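Uncharacterized HTH-type transcriptional regulator HI_0893 (Haemophilus influenzae, PDB 3QKX) probably binds DNA through an N-terminal helix-turn-helix domain and regulates transcription, as TetR-family regulators do. Local coordinates at the interface of chains A and B. Sequence-based numbering; all coordinates share one arbitrary frame. Chains: chain A/B, Uncharacterized HTH-type transcriptional regulator HI_0893.

Contact 1: the interface of chains A and B. Residues chain A 150, 154-155, 158-159, 162; chain B 150, 154-155, 158.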
# COMPACT_ATOMS: atom_id res chain seq x y z
N LEU A 150 -9.54 1.61 -5.97
CA LEU A 150 -8.39 0.72 -5.95
C LEU A 150 -7.90 0.34 -7.36
O LEU A 150 -6.76 -0.09 -7.52
CB LEU A 150 -8.68 -0.54 -5.10
CG LEU A 150 -8.84 -0.27 -3.58
CD1 LEU A 150 -9.37 -1.53 -2.84
CD2 LEU A 150 -7.56 0.30 -2.83
N LYS A 154 -5.86 4.96 -6.69
CA LYS A 154 -4.87 4.21 -5.92
C LYS A 154 -3.50 4.25 -6.55
O LYS A 154 -2.54 4.25 -5.82
CB LYS A 154 -5.31 2.77 -5.73
CG LYS A 154 -4.43 1.91 -4.85
CD LYS A 154 -4.22 2.48 -3.47
CE LYS A 154 -3.57 1.46 -2.55
NZ LYS A 154 -3.27 2.03 -1.20
N THR A 155 -3.41 4.30 -7.89
CA THR A 155 -2.12 4.36 -8.60
C THR A 155 -1.26 5.55 -8.15
O THR A 155 -0.05 5.42 -7.96
CB THR A 155 -2.30 4.44 -10.13
OG1 THR A 155 -3.23 5.49 -10.46
CG2 THR A 155 -2.79 3.09 -10.70
N ASN A 158 0.35 4.47 -4.95
CA ASN A 158 1.31 3.40 -5.16
C ASN A 158 2.58 3.91 -5.89
O ASN A 158 3.71 3.45 -5.60
CB ASN A 158 0.65 2.21 -5.93
CG ASN A 158 -0.21 1.30 -5.02
OD1 ASN A 158 -0.06 1.31 -3.81
ND2 ASN A 158 -1.10 0.51 -5.62
N LEU A 159 2.39 4.85 -6.82
CA LEU A 159 3.51 5.39 -7.58
C LEU A 159 4.43 6.22 -6.70
O LEU A 159 5.64 6.04 -6.73
CB LEU A 159 3.00 6.22 -8.76
CG LEU A 159 4.03 6.51 -9.85
CD1 LEU A 159 4.57 5.21 -10.49
CD2 LEU A 159 3.42 7.38 -10.87
N ASP A 162 6.30 3.69 -4.22
CA ASP A 162 7.32 2.89 -4.90
C ASP A 162 8.31 3.68 -5.81
O ASP A 162 9.25 3.10 -6.34
CB ASP A 162 6.63 1.78 -5.72
CG ASP A 162 5.58 0.98 -4.89
OD1 ASP A 162 5.76 0.88 -3.63
OD2 ASP A 162 4.56 0.53 -5.47
N LEU B 150 2.26 -1.89 -11.67
CA LEU B 150 1.50 -1.04 -10.78
C LEU B 150 0.09 -0.73 -11.29
O LEU B 150 -0.84 -0.50 -10.48
CB LEU B 150 2.28 0.27 -10.56
CG LEU B 150 1.61 1.41 -9.79
CD1 LEU B 150 2.61 2.17 -8.94
CD2 LEU B 150 0.95 2.36 -10.76
N LYS B 154 -0.74 -5.23 -9.61
CA LYS B 154 -0.81 -4.60 -8.29
C LYS B 154 -2.23 -4.49 -7.78
O LYS B 154 -2.45 -4.45 -6.57
CB LYS B 154 -0.16 -3.21 -8.35
CG LYS B 154 -0.17 -2.37 -7.05
CD LYS B 154 0.52 -3.07 -5.88
CE LYS B 154 1.00 -2.06 -4.83
NZ LYS B 154 1.83 -2.72 -3.80
N THR B 155 -3.22 -4.40 -8.68
CA THR B 155 -4.60 -4.29 -8.22
C THR B 155 -5.03 -5.49 -7.34
O THR B 155 -5.84 -5.31 -6.46
CB THR B 155 -5.63 -4.12 -9.37
OG1 THR B 155 -5.55 -5.23 -10.26
CG2 THR B 155 -5.39 -2.78 -10.13
N ASN B 158 -3.81 -4.64 -4.11
CA ASN B 158 -4.61 -3.53 -3.62
C ASN B 158 -5.93 -4.03 -3.05
O ASN B 158 -6.36 -3.57 -1.99
CB ASN B 158 -4.93 -2.49 -4.73
CG ASN B 158 -3.69 -1.71 -5.23
OD1 ASN B 158 -2.65 -1.70 -4.57
ND2 ASN B 158 -3.83 -1.03 -6.39
O HOH W 1 -2.02 0.44 -8.29
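Two copies of the same asparagine meet tip to tip where helix 154-165 of chain A faces helix 154-159 of chain B. In both, CG is anti to the carbonyl carbon, beside the backbone N, so the amides point at each other with their planes 33° apart. The pairing is one-way: A:Asn158 ND2 gives a hydrogen bond to B:Asn158 OD1 at 2.9 Å, using a lone pair of OD1, which lies close to the A:Asn158 amide plane. B:Asn158 ND2 turns instead to the main-chain carbonyl of A:Leu150, 3.3 Å from its O. The twin carbonyl, that of B:Leu150, is reached through a water, 2.7 Å from B:Leu150 O, which also bonds ND2 of both asparagines. Each amide nitrogen thus has two partners, which should fix both amides' rotation.

The tightest packing surrounds B:Leu150. With CG anti to the backbone N (chi1 173°), it sends CD1 against the helix of chain A, 3.6 Å from A:Asn158 CB and equally near A:Leu159 CA, while CD2 crosses to A:Thr155 CG2 at 3.8 Å. A:Leu150 adopts the other rotamer, CG beside its N, and is less buried, 32 Å² against 78 Å²; its CD1 meets B:Asn158 O at 3.7 Å. The lysines flank the amides with carbon chains bent at chi2; B:Lys154 CE lies 3.6 Å from A:Asn158 CG. The loose part is at the charged tips: B:Lys154 NZ and A:Asp162 OD2 stand 4.6 Å apart, though their opposite charges may attract. The asparagine pair joins equivalent helices, and B:Leu150 ties helix 145-151 of one copy to helix 154-165 of the other, consistent with the dimer typical of TetR regulators.

Contact 2: the interface of chains A and B. Residues chain A 141, 185-188; chain B 181, 184.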
# COMPACT_ATOMS: atom_id res chain seq x y z
N ALA A 141 -17.69 2.37 -14.62
CA ALA A 141 -18.15 1.00 -14.35
C ALA A 141 -19.09 0.94 -13.16
O ALA A 141 -18.95 1.73 -12.23
CB ALA A 141 -16.96 0.10 -14.10
N ALA A 185 -9.14 2.18 -16.78
CA ALA A 185 -9.56 1.01 -16.02
C ALA A 185 -10.97 1.10 -15.41
O ALA A 185 -11.59 0.07 -15.13
CB ALA A 185 -8.53 0.73 -14.92
N ILE A 186 -11.45 2.32 -15.15
CA ILE A 186 -12.78 2.49 -14.53
C ILE A 186 -13.83 3.06 -15.46
O ILE A 186 -14.92 3.39 -15.00
CB ILE A 186 -12.74 3.32 -13.21
CG1 ILE A 186 -12.17 4.70 -13.43
CG2 ILE A 186 -11.95 2.58 -12.16
CD1 ILE A 186 -12.38 5.61 -12.28
N GLN A 187 -13.54 3.15 -16.77
CA GLN A 187 -14.53 3.63 -17.74
C GLN A 187 -15.57 2.54 -17.99
O GLN A 187 -15.25 1.34 -17.98
CB GLN A 187 -13.86 4.05 -19.06
CG GLN A 187 -12.85 5.18 -18.93
CD GLN A 187 -12.56 5.89 -20.26
OE1 GLN A 187 -13.26 6.83 -20.63
NE2 GLN A 187 -11.52 5.44 -20.98
N LYS A 188 -16.81 2.96 -18.23
CA LYS A 188 -17.90 1.97 -18.45
C LYS A 188 -17.55 1.09 -19.63
O LYS A 188 -16.95 1.57 -20.61
CB LYS A 188 -19.23 2.66 -18.70
CG LYS A 188 -20.45 1.76 -18.54
CD LYS A 188 -21.71 2.59 -18.37
CE LYS A 188 -22.90 1.73 -17.88
NZ LYS A 188 -23.39 0.71 -18.88
OXT LYS A 188 -17.83 -0.12 -19.61
N ARG B 181 -10.31 -5.24 -16.42
CA ARG B 181 -10.05 -3.80 -16.30
C ARG B 181 -8.60 -3.45 -15.97
O ARG B 181 -8.03 -2.54 -16.53
CB ARG B 181 -11.01 -3.17 -15.30
CG ARG B 181 -12.38 -3.04 -15.91
CD ARG B 181 -13.45 -2.72 -14.92
NE ARG B 181 -14.71 -2.50 -15.60
CZ ARG B 181 -15.00 -1.44 -16.35
NH1 ARG B 181 -14.14 -0.43 -16.50
NH2 ARG B 181 -16.18 -1.38 -16.96
N ARG B 184 -6.88 -4.01 -19.13
CA ARG B 184 -7.26 -2.90 -19.99
C ARG B 184 -6.32 -1.69 -19.82
O ARG B 184 -5.95 -1.05 -20.78
CB ARG B 184 -8.69 -2.48 -19.67
CG ARG B 184 -9.41 -1.94 -20.79
CD ARG B 184 -10.72 -1.32 -20.36
NE ARG B 184 -11.74 -2.30 -19.95
CZ ARG B 184 -13.05 -2.02 -19.82
NH1 ARG B 184 -13.53 -0.79 -20.07
NH2 ARG B 184 -13.90 -2.97 -19.45
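B:Arg181 carries this contact, reaching from helix 172-184 of chain B to the C-terminal tail of chain A. Its CG is anti to the carbonyl carbon and the chain runs extended to NE, then turns at chi4 (-72°), which sets the plane of the guanidinium beside the main chain of A:Ala185 to A:Lys188.

The hydrogen bonds come chiefly from NH1, which serves two main-chain carbonyls: A:Gln187 O at 2.6 Å and A:Ala185 O at 2.9 Å. Both bonds are fairly straight, and both acceptors lie in the guanidinium plane. Seen from the carbonyls the fit is less regular, since NH1 stands above each carbonyl plane, 51° out of that of A:Ala185. NH2 adds weak bonds to A:Gln187 O and to the terminal carboxylate oxygen A:Lys188 OXT, the latter at 3.4 Å. That chain-end carboxylate would favour the arginine's positive charge.

A methyl and a second guanidinium cover the two faces. The methyl CB of A:Ala141 sits over the centre of one, 3.4 Å from B:Arg181 CZ. Over the other comes B:Arg184, of the same chain as B:Arg181, bent at chi3 (-71°) to place NH2 3.6 Å above the plane. Two like charges so close would presumably be costly without the carbonyls and carboxylate nearby. B:Arg184 NH1 approaches A:Gln187 O, at 3.4 Å. The aliphatic stem of B:Arg181 passes along A:Ala185 O, and A:Ala185 CB faces the arginine's own main-chain O.

In the fold, the arginines occupy the last turns of the final helix of chain B, whereas the chain A residues form the tail just beyond helix 172-184, joined by A:Ala141 from the loop between helices 126-137 and 145-151.

Contact 1 and contact 2 belong to one two-fold symmetric interface, their C-alpha centres about 15 Å apart. They share no residue, but the chain A segments connect: A:Ala141 of contact 2 lies in the loop leading into helix 145-151, which supplies A:Leu150 to contact 1. The two differ in character, side-chain amides and leucine packing in contact 1, an arginine reading main-chain carbonyls in contact 2. Both sit in the C-terminal part of the chain, well away from the N-terminal helix-turn-helix regions, so pairing there probably sets how the two DNA-binding domains are spaced.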